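Local coordinates for Alpha/beta hydrolase (Enterobacter asburiae, PDB 6KMO), which probably hydrolyses ester bonds as a bacterial esterase or lipase of the alpha/beta hydrolase fold, at residues A34-N37 with V38-G42; Q49-P52 with Q53-R56; L112-F115 with P116-E119; F215-A218 with S219-Q222; N240-S244 with A245-N249. The protein carries 2 engineered substitutions. One frame throughout, in Å; residues are numbered along the deposited sequence.

Contact 1. Residues A34-N37 with V38-G42; sequences AFLN and VLNSG
The phenyl ring of F35 meets the side chain of L39 one helical turn on, with F35 CE2 4.4 Å from L39 CD2; the methyl comes to the ring at a slant. The same methyl group also touches L36, CD2 of L36 lying 4.3 Å from CD2 of L39. F35, L36 and L39 therefore form one apolar strip, in which the three groups close a small triangle, the L39 methyl touching both of the others. L39 carries its CG anti to the backbone N (chi1 179°), beside the carbonyl carbon, and this sets that branch against the earlier turn. The strip packs on the rest of the chain: F35 and L39 on F228, F35 and L36 on I306.

The two flat amides, N37 and N40, are linked through a water. It accepts from ND2 of N40 at 3.0 Å and donates to OD1 of N37 at 3.1 Å. Each amide has a further partner, Q33 for N37 OD1 and the carbonyl of G226 for N40 ND2.

All this sits on the last turns of helix 30-41, where the i to i+4 bonds weaken toward the C-terminal end. L39 N donates to F35 O at 2.9 Å and N40 N to L36 O at 2.8 Å. One residue later S41 N reaches N37 O only weakly, bent to 120°. V38 O accepts twice, from S41 N and, at 2.8 Å, from S41 OG. By G42 the backbone has left helical angles, and its N-H is bonded back to the carbonyl of L39.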
loop_
_atom_site.group_PDB
_atom_site.type_symbol
_atom_site.label_atom_id
_atom_site.label_comp_id
_atom_site.label_asym_id
_atom_site.label_seq_id
_atom_site.Cartn_x
_atom_site.Cartn_y
_atom_site.Cartn_z
ATOM N N ALA A 34 5.617 2.236 -21.110
ATOM C CA ALA A 34 4.928 2.443 -22.384
ATOM C C ALA A 34 4.321 3.835 -22.440
ATOM O O ALA A 34 4.399 4.524 -23.471
ATOM C CB ALA A 34 3.855 1.374 -22.582
ATOM N N PHE A 35 3.715 4.279 -21.340
ATOM C CA PHE A 35 3.150 5.618 -21.279
ATOM C C PHE A 35 4.237 6.670 -21.421
ATOM O O PHE A 35 4.088 7.631 -22.180
ATOM C CB PHE A 35 2.398 5.794 -19.953
ATOM C CG PHE A 35 1.999 7.207 -19.673
ATOM C CD1 PHE A 35 0.881 7.753 -20.267
ATOM C CD2 PHE A 35 2.756 8.007 -18.834
ATOM C CE1 PHE A 35 0.519 9.066 -20.019
ATOM C CE2 PHE A 35 2.392 9.318 -18.600
ATOM C CZ PHE A 35 1.270 9.840 -19.189
ATOM N N LEU A 36 5.341 6.514 -20.690
ATOM C CA LEU A 36 6.432 7.476 -20.801
ATOM C C LEU A 36 6.974 7.533 -22.221
ATOM O O LEU A 36 7.360 8.607 -22.696
ATOM C CB LEU A 36 7.545 7.150 -19.812
ATOM C CG LEU A 36 7.193 7.372 -18.335
ATOM C CD1 LEU A 36 8.325 6.902 -17.466
ATOM C CD2 LEU A 36 6.873 8.829 -18.044
ATOM N N ASN A 37 7.039 6.394 -22.907
ATOM C CA ASN A 37 7.592 6.412 -24.260
ATOM C C ASN A 37 6.694 7.206 -25.199
ATOM O O ASN A 37 7.191 7.950 -26.057
ATOM C CB ASN A 37 7.823 4.988 -24.752
ATOM C CG ASN A 37 8.981 4.304 -24.051
ATOM O OD1 ASN A 37 9.800 4.932 -23.392
ATOM N ND2 ASN A 37 9.057 2.991 -24.210
ATOM N N VAL A 38 5.377 7.097 -25.041
ATOM C CA VAL A 38 4.464 7.925 -25.830
ATOM C C VAL A 38 4.653 9.394 -25.474
ATOM O O VAL A 38 4.810 10.258 -26.345
ATOM C CB VAL A 38 3.006 7.475 -25.616
ATOM C CG1 VAL A 38 2.032 8.474 -26.261
ATOM C CG2 VAL A 38 2.801 6.071 -26.172
ATOM N N LEU A 39 4.651 9.695 -24.178
ATOM C CA LEU A 39 4.753 11.074 -23.711
ATOM C C LEU A 39 6.049 11.722 -24.170
ATOM O O LEU A 39 6.044 12.848 -24.688
ATOM C CB LEU A 39 4.685 11.067 -22.182
ATOM C CG LEU A 39 4.795 12.439 -21.522
ATOM C CD1 LEU A 39 3.478 13.167 -21.613
ATOM C CD2 LEU A 39 5.259 12.272 -20.078
ATOM N N ASN A 40 7.170 11.040 -23.974
ATOM C CA ASN A 40 8.486 11.600 -24.251
ATOM C C ASN A 40 8.827 11.567 -25.735
ATOM O O ASN A 40 9.886 12.075 -26.117
ATOM C CB ASN A 40 9.563 10.881 -23.434
ATOM C CG ASN A 40 9.417 11.127 -21.930
ATOM O OD1 ASN A 40 8.936 12.182 -21.514
ATOM N ND2 ASN A 40 9.834 10.162 -21.122
ATOM N N SER A 41 7.951 10.985 -26.558
ATOM C CA SER A 41 8.068 11.038 -28.006
ATOM C C SER A 41 7.619 12.377 -28.561
ATOM O O SER A 41 8.014 12.741 -29.672
ATOM C CB SER A 41 7.161 9.975 -28.637
ATOM O OG SER A 41 5.866 10.506 -28.885
ATOM N N GLY A 42 6.767 13.090 -27.831
ATOM C CA GLY A 42 6.262 14.352 -28.321
ATOM C C GLY A 42 7.370 15.378 -28.430
ATOM O O GLY A 42 8.309 15.400 -27.639
HETATM O O HOH W 1 10.866 7.458 -21.944
#

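Contact 2. Residues Q49-P52 with Q53-R56; sequences QMTP and QEAR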
loop_
_atom_site.group_PDB
_atom_site.type_symbol
_atom_site.label_atom_id
_atom_site.label_comp_id
_atom_site.label_asym_id
_atom_site.label_seq_id
_atom_site.Cartn_x
_atom_site.Cartn_y
_atom_site.Cartn_z
ATOM N N GLN A 49 7.479 26.457 -20.338
ATOM C CA GLN A 49 7.558 27.495 -21.364
ATOM C C GLN A 49 6.202 27.821 -21.972
ATOM O O GLN A 49 6.118 28.674 -22.870
ATOM C CB GLN A 49 8.534 27.067 -22.462
ATOM C CG GLN A 49 9.968 26.966 -21.981
ATOM C CD GLN A 49 10.909 26.455 -23.049
ATOM O OE1 GLN A 49 10.611 26.519 -24.246
ATOM N NE2 GLN A 49 12.034 25.921 -22.622
ATOM N N MET A 50 5.134 27.173 -21.509
ATOM C CA MET A 50 3.797 27.393 -22.038
ATOM C C MET A 50 3.076 28.482 -21.248
ATOM O O MET A 50 3.433 28.808 -20.113
ATOM C CB MET A 50 2.975 26.102 -21.934
ATOM C CG MET A 50 3.446 24.960 -22.807
ATOM S SD MET A 50 2.435 23.431 -22.600
ATOM C CE MET A 50 3.389 22.323 -23.631
ATOM N N THR A 51 2.027 29.035 -21.850
ATOM C CA THR A 51 1.120 29.855 -21.073
ATOM C C THR A 51 0.313 28.951 -20.147
ATOM O O THR A 51 0.200 27.748 -20.389
ATOM C CB THR A 51 0.150 30.598 -21.976
ATOM O OG1 THR A 51 -0.697 29.665 -22.633
ATOM C CG2 THR A 51 0.904 31.418 -23.035
ATOM N N PRO A 52 -0.264 29.504 -19.081
ATOM C CA PRO A 52 -1.164 28.683 -18.254
ATOM C C PRO A 52 -2.240 28.003 -19.067
ATOM O O PRO A 52 -2.535 26.824 -18.840
ATOM C CB PRO A 52 -1.723 29.690 -17.248
ATOM C CG PRO A 52 -0.595 30.645 -17.067
ATOM C CD PRO A 52 0.051 30.787 -18.433
ATOM N N GLN A 53 -2.817 28.709 -20.043
ATOM C CA GLN A 53 -3.880 28.126 -20.851
ATOM C C GLN A 53 -3.373 26.937 -21.667
ATOM O O GLN A 53 -4.000 25.872 -21.691
ATOM C CB GLN A 53 -4.467 29.214 -21.757
ATOM C CG GLN A 53 -5.160 30.363 -21.000
ATOM C CD GLN A 53 -4.216 31.394 -20.346
ATOM O OE1 GLN A 53 -3.018 31.476 -20.641
ATOM N NE2 GLN A 53 -4.779 32.194 -19.443
ATOM N N GLU A 54 -2.215 27.088 -22.319
ATOM C CA GLU A 54 -1.644 25.989 -23.081
ATOM C C GLU A 54 -1.363 24.792 -22.182
ATOM O O GLU A 54 -1.658 23.645 -22.550
ATOM C CB GLU A 54 -0.347 26.445 -23.757
ATOM C CG GLU A 54 -0.553 27.401 -24.917
ATOM C CD GLU A 54 0.739 28.044 -25.386
ATOM O OE1 GLU A 54 1.719 28.093 -24.612
ATOM O OE2 GLU A 54 0.771 28.515 -26.546
ATOM N N ALA A 55 -0.779 25.039 -21.006
ATOM C CA ALA A 55 -0.446 23.949 -20.095
ATOM C C ALA A 55 -1.705 23.249 -19.606
ATOM O O ALA A 55 -1.739 22.021 -19.509
ATOM C CB ALA A 55 0.344 24.504 -18.911
ATOM N N ARG A 56 -2.748 24.014 -19.298
ATOM C CA ARG A 56 -4.000 23.410 -18.859
ATOM C C ARG A 56 -4.545 22.457 -19.912
ATOM O O ARG A 56 -5.053 21.381 -19.580
ATOM C CB ARG A 56 -5.018 24.493 -18.542
ATOM C CG ARG A 56 -4.701 25.240 -17.262
ATOM C CD ARG A 56 -5.445 26.557 -17.122
ATOM N NE ARG A 56 -4.941 27.234 -15.930
ATOM C CZ ARG A 56 -5.047 28.528 -15.652
ATOM N NH1 ARG A 56 -5.682 29.359 -16.464
ATOM N NH2 ARG A 56 -4.515 28.981 -14.528
HETATM O O HOH W 2 3.911 29.534 -25.198
#
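The backbone is extended at T51 (psi 160°) and turns helical at P52, so that T51 sits at the N-cap of helix 52-63 and forms a capping box with E54. The box closes in both directions: E54 N donates to T51 OG1 at 3.0 Å, and T51 N donates to E54 OE1 at 2.9 Å, both nearly straight. The first i to i+4 backbone bonds of the helix follow, A55 N to T51 O and R56 N to P52 O.

With chi1 at 65°, T51 OG1 lies between its own backbone N and carbonyl carbon, turned to face the first turn. E54, its chain extended beyond CG, reaches back along the first turn, and its OE1 meets the T51 N-H from above the carboxylate plane, 35° out of it. A water donates to the same oxygen at 2.7 Å and reaches weakly to Q49 O. A carboxylate beside a helix N-terminus would be expected to gain some stabilisation from the amide dipoles there.

M50 runs out as an extended chain past E54 and brings its SD to 3.9 Å from A55 CA, while A55 itself packs on M47 and L112. At the other end of the turn R56 is tied by NE to V111 O and by NH2 in a salt bridge to E143. Its flat guanidinium is spread over P52, whose CB stands 3.8 Å above the centre of the plane.

Contact 3. Residues L112-F115 with P116-E119; sequences LGDF and PTHE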
loop_
_atom_site.group_PDB
_atom_site.type_symbol
_atom_site.label_atom_id
_atom_site.label_comp_id
_atom_site.label_asym_id
_atom_site.label_seq_id
_atom_site.Cartn_x
_atom_site.Cartn_y
_atom_site.Cartn_z
ATOM N N LEU A 112 -2.870 23.853 -13.137
ATOM C CA LEU A 112 -3.649 22.904 -13.926
ATOM C C LEU A 112 -4.735 22.248 -13.086
ATOM O O LEU A 112 -4.783 22.371 -11.864
ATOM C CB LEU A 112 -2.749 21.793 -14.486
ATOM C CG LEU A 112 -1.340 22.135 -14.946
ATOM C CD1 LEU A 112 -0.637 20.848 -15.386
ATOM C CD2 LEU A 112 -1.373 23.154 -16.066
ATOM N N GLY A 113 -5.595 21.514 -13.763
ATOM C CA GLY A 113 -6.559 20.675 -13.097
ATOM C C GLY A 113 -7.898 21.350 -12.877
ATOM O O GLY A 113 -8.045 22.567 -12.948
ATOM N N ASP A 114 -8.887 20.507 -12.590
ATOM C CA ASP A 114 -10.299 20.854 -12.491
ATOM C C ASP A 114 -11.047 19.559 -12.186
ATOM O O ASP A 114 -10.431 18.514 -11.935
ATOM C CB ASP A 114 -10.795 21.528 -13.767
ATOM C CG ASP A 114 -10.675 20.663 -14.991
ATOM O OD1 ASP A 114 -10.473 19.441 -14.867
ATOM O OD2 ASP A 114 -10.837 21.204 -16.122
ATOM N N PHE A 115 -12.372 19.620 -12.179
ATOM C CA PHE A 115 -13.144 18.408 -11.925
ATOM C C PHE A 115 -13.057 17.409 -13.075
ATOM O O PHE A 115 -12.730 16.236 -12.820
ATOM C CB PHE A 115 -14.585 18.727 -11.513
ATOM C CG PHE A 115 -15.429 17.484 -11.340
ATOM C CD1 PHE A 115 -15.326 16.700 -10.197
ATOM C CD2 PHE A 115 -16.295 17.072 -12.344
ATOM C CE1 PHE A 115 -16.071 15.550 -10.053
ATOM C CE2 PHE A 115 -17.044 15.911 -12.202
ATOM C CZ PHE A 115 -16.947 15.164 -11.054
ATOM N N PRO A 116 -13.338 17.767 -14.338
ATOM C CA PRO A 116 -13.315 16.728 -15.386
ATOM C C PRO A 116 -11.995 15.977 -15.462
ATOM O O PRO A 116 -12.000 14.751 -15.628
ATOM C CB PRO A 116 -13.651 17.507 -16.673
ATOM C CG PRO A 116 -14.434 18.669 -16.189
ATOM C CD PRO A 116 -13.826 19.057 -14.850
ATOM N N THR A 117 -10.860 16.670 -15.343
ATOM C CA THR A 117 -9.588 15.966 -15.392
ATOM C C THR A 117 -9.457 14.940 -14.267
ATOM O O THR A 117 -8.782 13.909 -14.439
ATOM C CB THR A 117 -8.382 16.917 -15.308
ATOM O OG1 THR A 117 -8.462 17.746 -14.148
ATOM C CG2 THR A 117 -8.224 17.768 -16.565
ATOM N N HIS A 118 -10.051 15.203 -13.113
ATOM C CA HIS A 118 -9.923 14.336 -11.946
ATOM C C HIS A 118 -11.112 13.416 -11.732
ATOM O O HIS A 118 -11.108 12.628 -10.774
ATOM C CB HIS A 118 -9.707 15.189 -10.687
ATOM C CG HIS A 118 -8.313 15.735 -10.587
ATOM N ND1 HIS A 118 -7.792 16.616 -11.510
ATOM C CD2 HIS A 118 -7.323 15.496 -9.696
ATOM C CE1 HIS A 118 -6.542 16.894 -11.189
ATOM N NE2 HIS A 118 -6.235 16.225 -10.090
ATOM N N GLU A 119 -12.107 13.440 -12.629
ATOM C CA GLU A 119 -13.360 12.741 -12.367
ATOM C C GLU A 119 -13.181 11.232 -12.240
ATOM O O GLU A 119 -13.777 10.602 -11.359
ATOM C CB GLU A 119 -14.405 13.082 -13.437
ATOM C CG GLU A 119 -15.719 12.387 -13.160
ATOM C CD GLU A 119 -16.864 12.885 -13.998
ATOM O OE1 GLU A 119 -16.606 13.603 -14.992
ATOM O OE2 GLU A 119 -18.022 12.575 -13.635
#
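OD1 of D114 takes two close partners from T117: the backbone T117 N donates to it at 2.8 Å, nearly along its C-O axis, and T117 OG1 lies 2.7 Å away. T117 OG1 is itself an acceptor, for H118 ND1 donates to it at 2.9 Å in the plane of the imidazole. The other ring nitrogen, H118 NE2, is bonded to ND2 of N179, so both sides of the ring are held and its rotation is fixed. T117 O accepts from Q63 NE2.

D114 is the N-cap of helix 115-129. The loop before it begins at H106 with the HGGG sequence that, in related hormone-sensitive-lipase-like esterases, builds the oxyanion hole; the H118 ring meets that of H106. G113, at a positive phi of 93°, brings its CA to 3.6 Å from T117 OG1.

Beyond the cap, F115 O accepts a weak, bent bond from H118 N. E119 has OE2 in a salt bridge to R123. Its extended chain passes the F115 ring, CB over one face and CD 3.5 Å from F115 CE2, with ring and carboxylate planes 44° apart.

Contact 4. Residues F215-A218 with S219-Q222; sequences FDTA and SYNQ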
loop_
_atom_site.group_PDB
_atom_site.type_symbol
_atom_site.label_atom_id
_atom_site.label_comp_id
_atom_site.label_asym_id
_atom_site.label_seq_id
_atom_site.Cartn_x
_atom_site.Cartn_y
_atom_site.Cartn_z
ATOM N N PHE A 215 13.773 21.844 -3.840
ATOM C CA PHE A 215 13.939 21.117 -5.097
ATOM C C PHE A 215 15.211 20.287 -5.110
ATOM O O PHE A 215 15.731 19.960 -6.187
ATOM C CB PHE A 215 13.898 22.102 -6.267
ATOM C CG PHE A 215 12.735 23.040 -6.181
ATOM C CD1 PHE A 215 11.469 22.585 -6.496
ATOM C CD2 PHE A 215 12.885 24.333 -5.725
ATOM C CE1 PHE A 215 10.385 23.405 -6.388
ATOM C CE2 PHE A 215 11.794 25.168 -5.607
ATOM C CZ PHE A 215 10.532 24.691 -5.931
ATOM N N ASP A 216 15.662 19.871 -3.929
ATOM C CA ASP A 216 16.993 19.302 -3.753
ATOM C C ASP A 216 17.004 17.978 -3.008
ATOM O O ASP A 216 18.075 17.542 -2.575
ATOM C CB ASP A 216 17.889 20.305 -3.023
ATOM C CG ASP A 216 17.287 20.782 -1.685
ATOM O OD1 ASP A 216 17.978 21.556 -0.980
ATOM O OD2 ASP A 216 16.137 20.407 -1.322
ATOM N N THR A 217 15.861 17.326 -2.832
ATOM C CA THR A 217 15.878 15.987 -2.260
ATOM C C THR A 217 16.513 15.005 -3.247
ATOM O O THR A 217 16.638 15.268 -4.448
ATOM C CB THR A 217 14.454 15.529 -1.900
ATOM O OG1 THR A 217 13.685 15.416 -3.093
ATOM C CG2 THR A 217 13.795 16.519 -0.945
ATOM N N ALA A 218 16.884 13.831 -2.733
ATOM C CA ALA A 218 17.473 12.825 -3.609
ATOM C C ALA A 218 16.522 12.440 -4.735
ATOM O O ALA A 218 16.937 12.276 -5.886
ATOM C CB ALA A 218 17.905 11.600 -2.800
ATOM N N SER A 219 15.228 12.297 -4.435
ATOM C CA SER A 219 14.302 11.939 -5.498
ATOM C C SER A 219 14.129 13.074 -6.504
ATOM O O SER A 219 13.954 12.813 -7.697
ATOM C CB SER A 219 12.960 11.470 -4.931
ATOM O OG SER A 219 12.357 12.442 -4.074
ATOM N N TYR A 220 14.196 14.329 -6.061
ATOM C CA TYR A 220 14.147 15.435 -7.007
ATOM C C TYR A 220 15.293 15.347 -7.998
ATOM O O TYR A 220 15.111 15.607 -9.195
ATOM C CB TYR A 220 14.207 16.769 -6.259
ATOM C CG TYR A 220 12.924 17.570 -6.278
ATOM C CD1 TYR A 220 12.492 18.215 -7.424
ATOM C CD2 TYR A 220 12.145 17.683 -5.135
ATOM C CE1 TYR A 220 11.309 18.953 -7.440
ATOM C CE2 TYR A 220 10.969 18.407 -5.136
ATOM C CZ TYR A 220 10.552 19.035 -6.279
ATOM O OH TYR A 220 9.391 19.776 -6.258
ATOM N N ASN A 221 16.466 14.962 -7.522
ATOM C CA ASN A 221 17.626 14.860 -8.399
ATOM C C ASN A 221 17.562 13.616 -9.271
ATOM O O ASN A 221 17.845 13.677 -10.479
ATOM C CB ASN A 221 18.901 14.910 -7.560
ATOM C CG ASN A 221 19.082 16.247 -6.851
ATOM O OD1 ASN A 221 18.630 17.278 -7.335
ATOM N ND2 ASN A 221 19.736 16.228 -5.705
ATOM N N GLN A 222 17.151 12.485 -8.701
ATOM C CA GLN A 222 17.150 11.246 -9.463
ATOM C C GLN A 222 16.121 11.269 -10.585
ATOM O O GLN A 222 16.370 10.742 -11.676
ATOM C CB GLN A 222 16.905 10.064 -8.536
ATOM C CG GLN A 222 17.056 8.727 -9.232
ATOM C CD GLN A 222 17.100 7.576 -8.249
ATOM O OE1 GLN A 222 16.986 7.777 -7.046
ATOM N NE2 GLN A 222 17.269 6.357 -8.765
#
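Q222 N donates to A218 O at 2.8 Å, and N221 N to T217 O at 3.1 Å. A longer bond opens the turn, from Y220 N to T217 OG1 at 3.2 Å. It makes T217 the N-cap of helix 218-222: with chi1 at 65° the hydroxyl points into the first turn and takes an amide that has no earlier carbonyl in the helix to use. Two more polar groups of that turn are satisfied from the start of helix 280-292 and the loop before it: S219 OG by V278 O, S219 N by D281 OD2. N221 OD1 is bonded to K231.

The helix belongs to the long excursion between strands 203-207 and 269-274, the place where related alpha/beta hydrolases of this kind carry part of the cap over the central sheet.

Packing centres on the Y220 ring. F215 CA stands over its middle, 3.8 Å from the centroid and only 7° off the normal, a CH-pi contact. F215's ring then turns an edge to the same tyrosine in an offset edge-to-face pair, centroids 5.6 Å apart and planes at 86°. F215 CD1 comes closest, 3.5 Å from Y220 OH, which lies near the phenyl plane at its edge. On the rim of Y220 itself T217 OG1 approaches in plane, 3.4 Å from CD2. Past these two rings lie K231 and M234 against Y220, and W238 against F215.

Contact 5. Residues N240-S244 with A245-N249; sequences NYTTS and AADRN
The carbonyl oxygen of T242 is gripped by two nitrogens of one arginine: R248 NE donates to it at 2.9 Å and R248 NH2 at 3.0 Å. The oxygen lies in the guanidinium plane, so R248 presents its edge side-on, and NE also lies in the plane of the carbonyl. The chain is extended from CG to NE, which carries the charged group back from the next helix to the chain before it. NH2 has a second partner, a salt bridge to D239.

T242 also uses its side chain twice. OG1 donates to D247 OD2 at 2.7 Å, on the anti lone pair of that oxygen, and accepts from S244 N at 3.1 Å. The second bond closes an ST turn, through which the chain passes from helix 231-241 into the short helix 245-248. S244 is the N-cap of that helix: its OG, anti to the backbone N (chi1 166°), accepts an almost straight bond from D247 N at 3.1 Å. S244 O takes R248 N at 3.0 Å.

D247 is thus tied at both ends, its amide to S244 and its carboxylate to T242, with the carboxylate also leaning on S244 CB at 3.4 Å from OD2. This corner borders the dimer interface. I9 of the second subunit packs on D247, and N249 ND2 donates to A16 O of that same subunit.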
loop_
_atom_site.group_PDB
_atom_site.type_symbol
_atom_site.label_atom_id
_atom_site.label_comp_id
_atom_site.label_asym_id
_atom_site.label_seq_id
_atom_site.Cartn_x
_atom_site.Cartn_y
_atom_site.Cartn_z
ATOM N N ASN A 240 4.254 30.163 -9.882
ATOM C CA ASN A 240 2.930 30.702 -10.166
ATOM C C ASN A 240 2.078 30.801 -8.911
ATOM O O ASN A 240 1.208 31.675 -8.824
ATOM C CB ASN A 240 2.235 29.827 -11.215
ATOM C CG ASN A 240 2.653 30.166 -12.631
ATOM O OD1 ASN A 240 2.157 31.128 -13.223
ATOM N ND2 ASN A 240 3.583 29.395 -13.180
ATOM N N TYR A 241 2.312 29.925 -7.934
ATOM C CA TYR A 241 1.543 29.903 -6.691
ATOM C C TYR A 241 1.963 31.035 -5.757
ATOM O O TYR A 241 1.121 31.800 -5.281
ATOM C CB TYR A 241 1.784 28.564 -6.014
ATOM C CG TYR A 241 0.910 28.244 -4.835
ATOM C CD1 TYR A 241 -0.475 28.375 -4.891
ATOM C CD2 TYR A 241 1.474 27.752 -3.659
ATOM C CE1 TYR A 241 -1.266 28.014 -3.817
ATOM C CE2 TYR A 241 0.679 27.376 -2.574
ATOM C CZ TYR A 241 -0.688 27.505 -2.667
ATOM O OH TYR A 241 -1.504 27.128 -1.630
ATOM N N THR A 242 3.250 31.131 -5.446
ATOM C CA THR A 242 3.780 32.248 -4.681
ATOM C C THR A 242 5.297 32.243 -4.758
ATOM O O THR A 242 5.932 31.216 -4.507
ATOM C CB THR A 242 3.365 32.212 -3.214
ATOM O OG1 THR A 242 4.092 33.260 -2.544
ATOM C CG2 THR A 242 3.669 30.898 -2.530
ATOM N N THR A 243 5.879 33.397 -5.077
ATOM C CA THR A 243 7.329 33.545 -5.069
ATOM C C THR A 243 7.842 34.107 -3.755
ATOM O O THR A 243 9.039 34.390 -3.644
ATOM C CB THR A 243 7.773 34.463 -6.203
ATOM O OG1 THR A 243 7.065 35.700 -6.109
ATOM C CG2 THR A 243 7.522 33.823 -7.560
ATOM N N SER A 244 6.983 34.277 -2.763
ATOM C CA SER A 244 7.396 34.831 -1.484
ATOM C C SER A 244 8.144 33.797 -0.654
ATOM O O SER A 244 7.628 32.707 -0.385
ATOM C CB SER A 244 6.161 35.295 -0.718
ATOM O OG SER A 244 6.463 35.536 0.645
ATOM N N ALA A 245 9.349 34.146 -0.209
ATOM C CA ALA A 245 10.077 33.268 0.699
ATOM C C ALA A 245 9.305 33.042 1.991
ATOM O O ALA A 245 9.300 31.933 2.538
ATOM C CB ALA A 245 11.450 33.873 1.014
ATOM N N ALA A 246 8.671 34.090 2.520
ATOM C CA ALA A 246 7.906 33.926 3.744
ATOM C C ALA A 246 6.766 32.937 3.537
ATOM O O ALA A 246 6.543 32.058 4.377
ATOM C CB ALA A 246 7.366 35.281 4.205
ATOM N N ASP A 247 6.045 33.050 2.422
ATOM C CA ASP A 247 4.970 32.098 2.156
ATOM C C ASP A 247 5.524 30.676 2.062
ATOM O O ASP A 247 4.906 29.719 2.541
ATOM C CB ASP A 247 4.252 32.427 0.847
ATOM C CG ASP A 247 3.383 33.674 0.902
ATOM O OD1 ASP A 247 3.085 34.187 2.004
ATOM O OD2 ASP A 247 2.980 34.110 -0.199
ATOM N N ARG A 248 6.666 30.516 1.401
ATOM C CA ARG A 248 7.247 29.188 1.260
ATOM C C ARG A 248 7.720 28.620 2.583
ATOM O O ARG A 248 7.840 27.400 2.707
ATOM C CB ARG A 248 8.346 29.216 0.210
ATOM C CG ARG A 248 7.792 29.431 -1.174
ATOM C CD ARG A 248 8.870 29.561 -2.242
ATOM N NE ARG A 248 8.292 29.840 -3.553
ATOM C CZ ARG A 248 8.800 29.461 -4.719
ATOM N NH1 ARG A 248 9.933 28.776 -4.780
ATOM N NH2 ARG A 248 8.161 29.782 -5.828
ATOM N N ASN A 249 7.982 29.459 3.583
ATOM C CA ASN A 249 8.342 29.022 4.916
ATOM C C ASN A 249 7.133 28.878 5.836
ATOM O O ASN A 249 7.306 28.581 7.024
ATOM C CB ASN A 249 9.353 29.997 5.524
ATOM C CG ASN A 249 10.237 29.353 6.540
ATOM O OD1 ASN A 249 10.789 28.262 6.312
ATOM N ND2 ASN A 249 10.380 30.003 7.694
#

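In the fold
Contact 3 lies nearest the chain's centre, about 12 Å from it, and is partly buried near the presumed active site; contacts 1, 2 and 5 are surface contacts, and contact 4 is partly buried. Four of the five open a helix with a hydroxyl or carboxylate N-cap; contact 1 is the odd one, a helix end. Contacts 2 and 3 touch, L112 lying against A55 and R56, so the loop before helix 115-129 packs on the first turn of helix 52-63. Contacts 4 and 5 meet where F215 packs on R248, contact 5 at the C-terminal end of helix 231-241 and contact 4 packing against that helix. Apolar and aromatic packing marks contacts 1 and 4, whereas contact 5, beside the second subunit, is almost wholly polar.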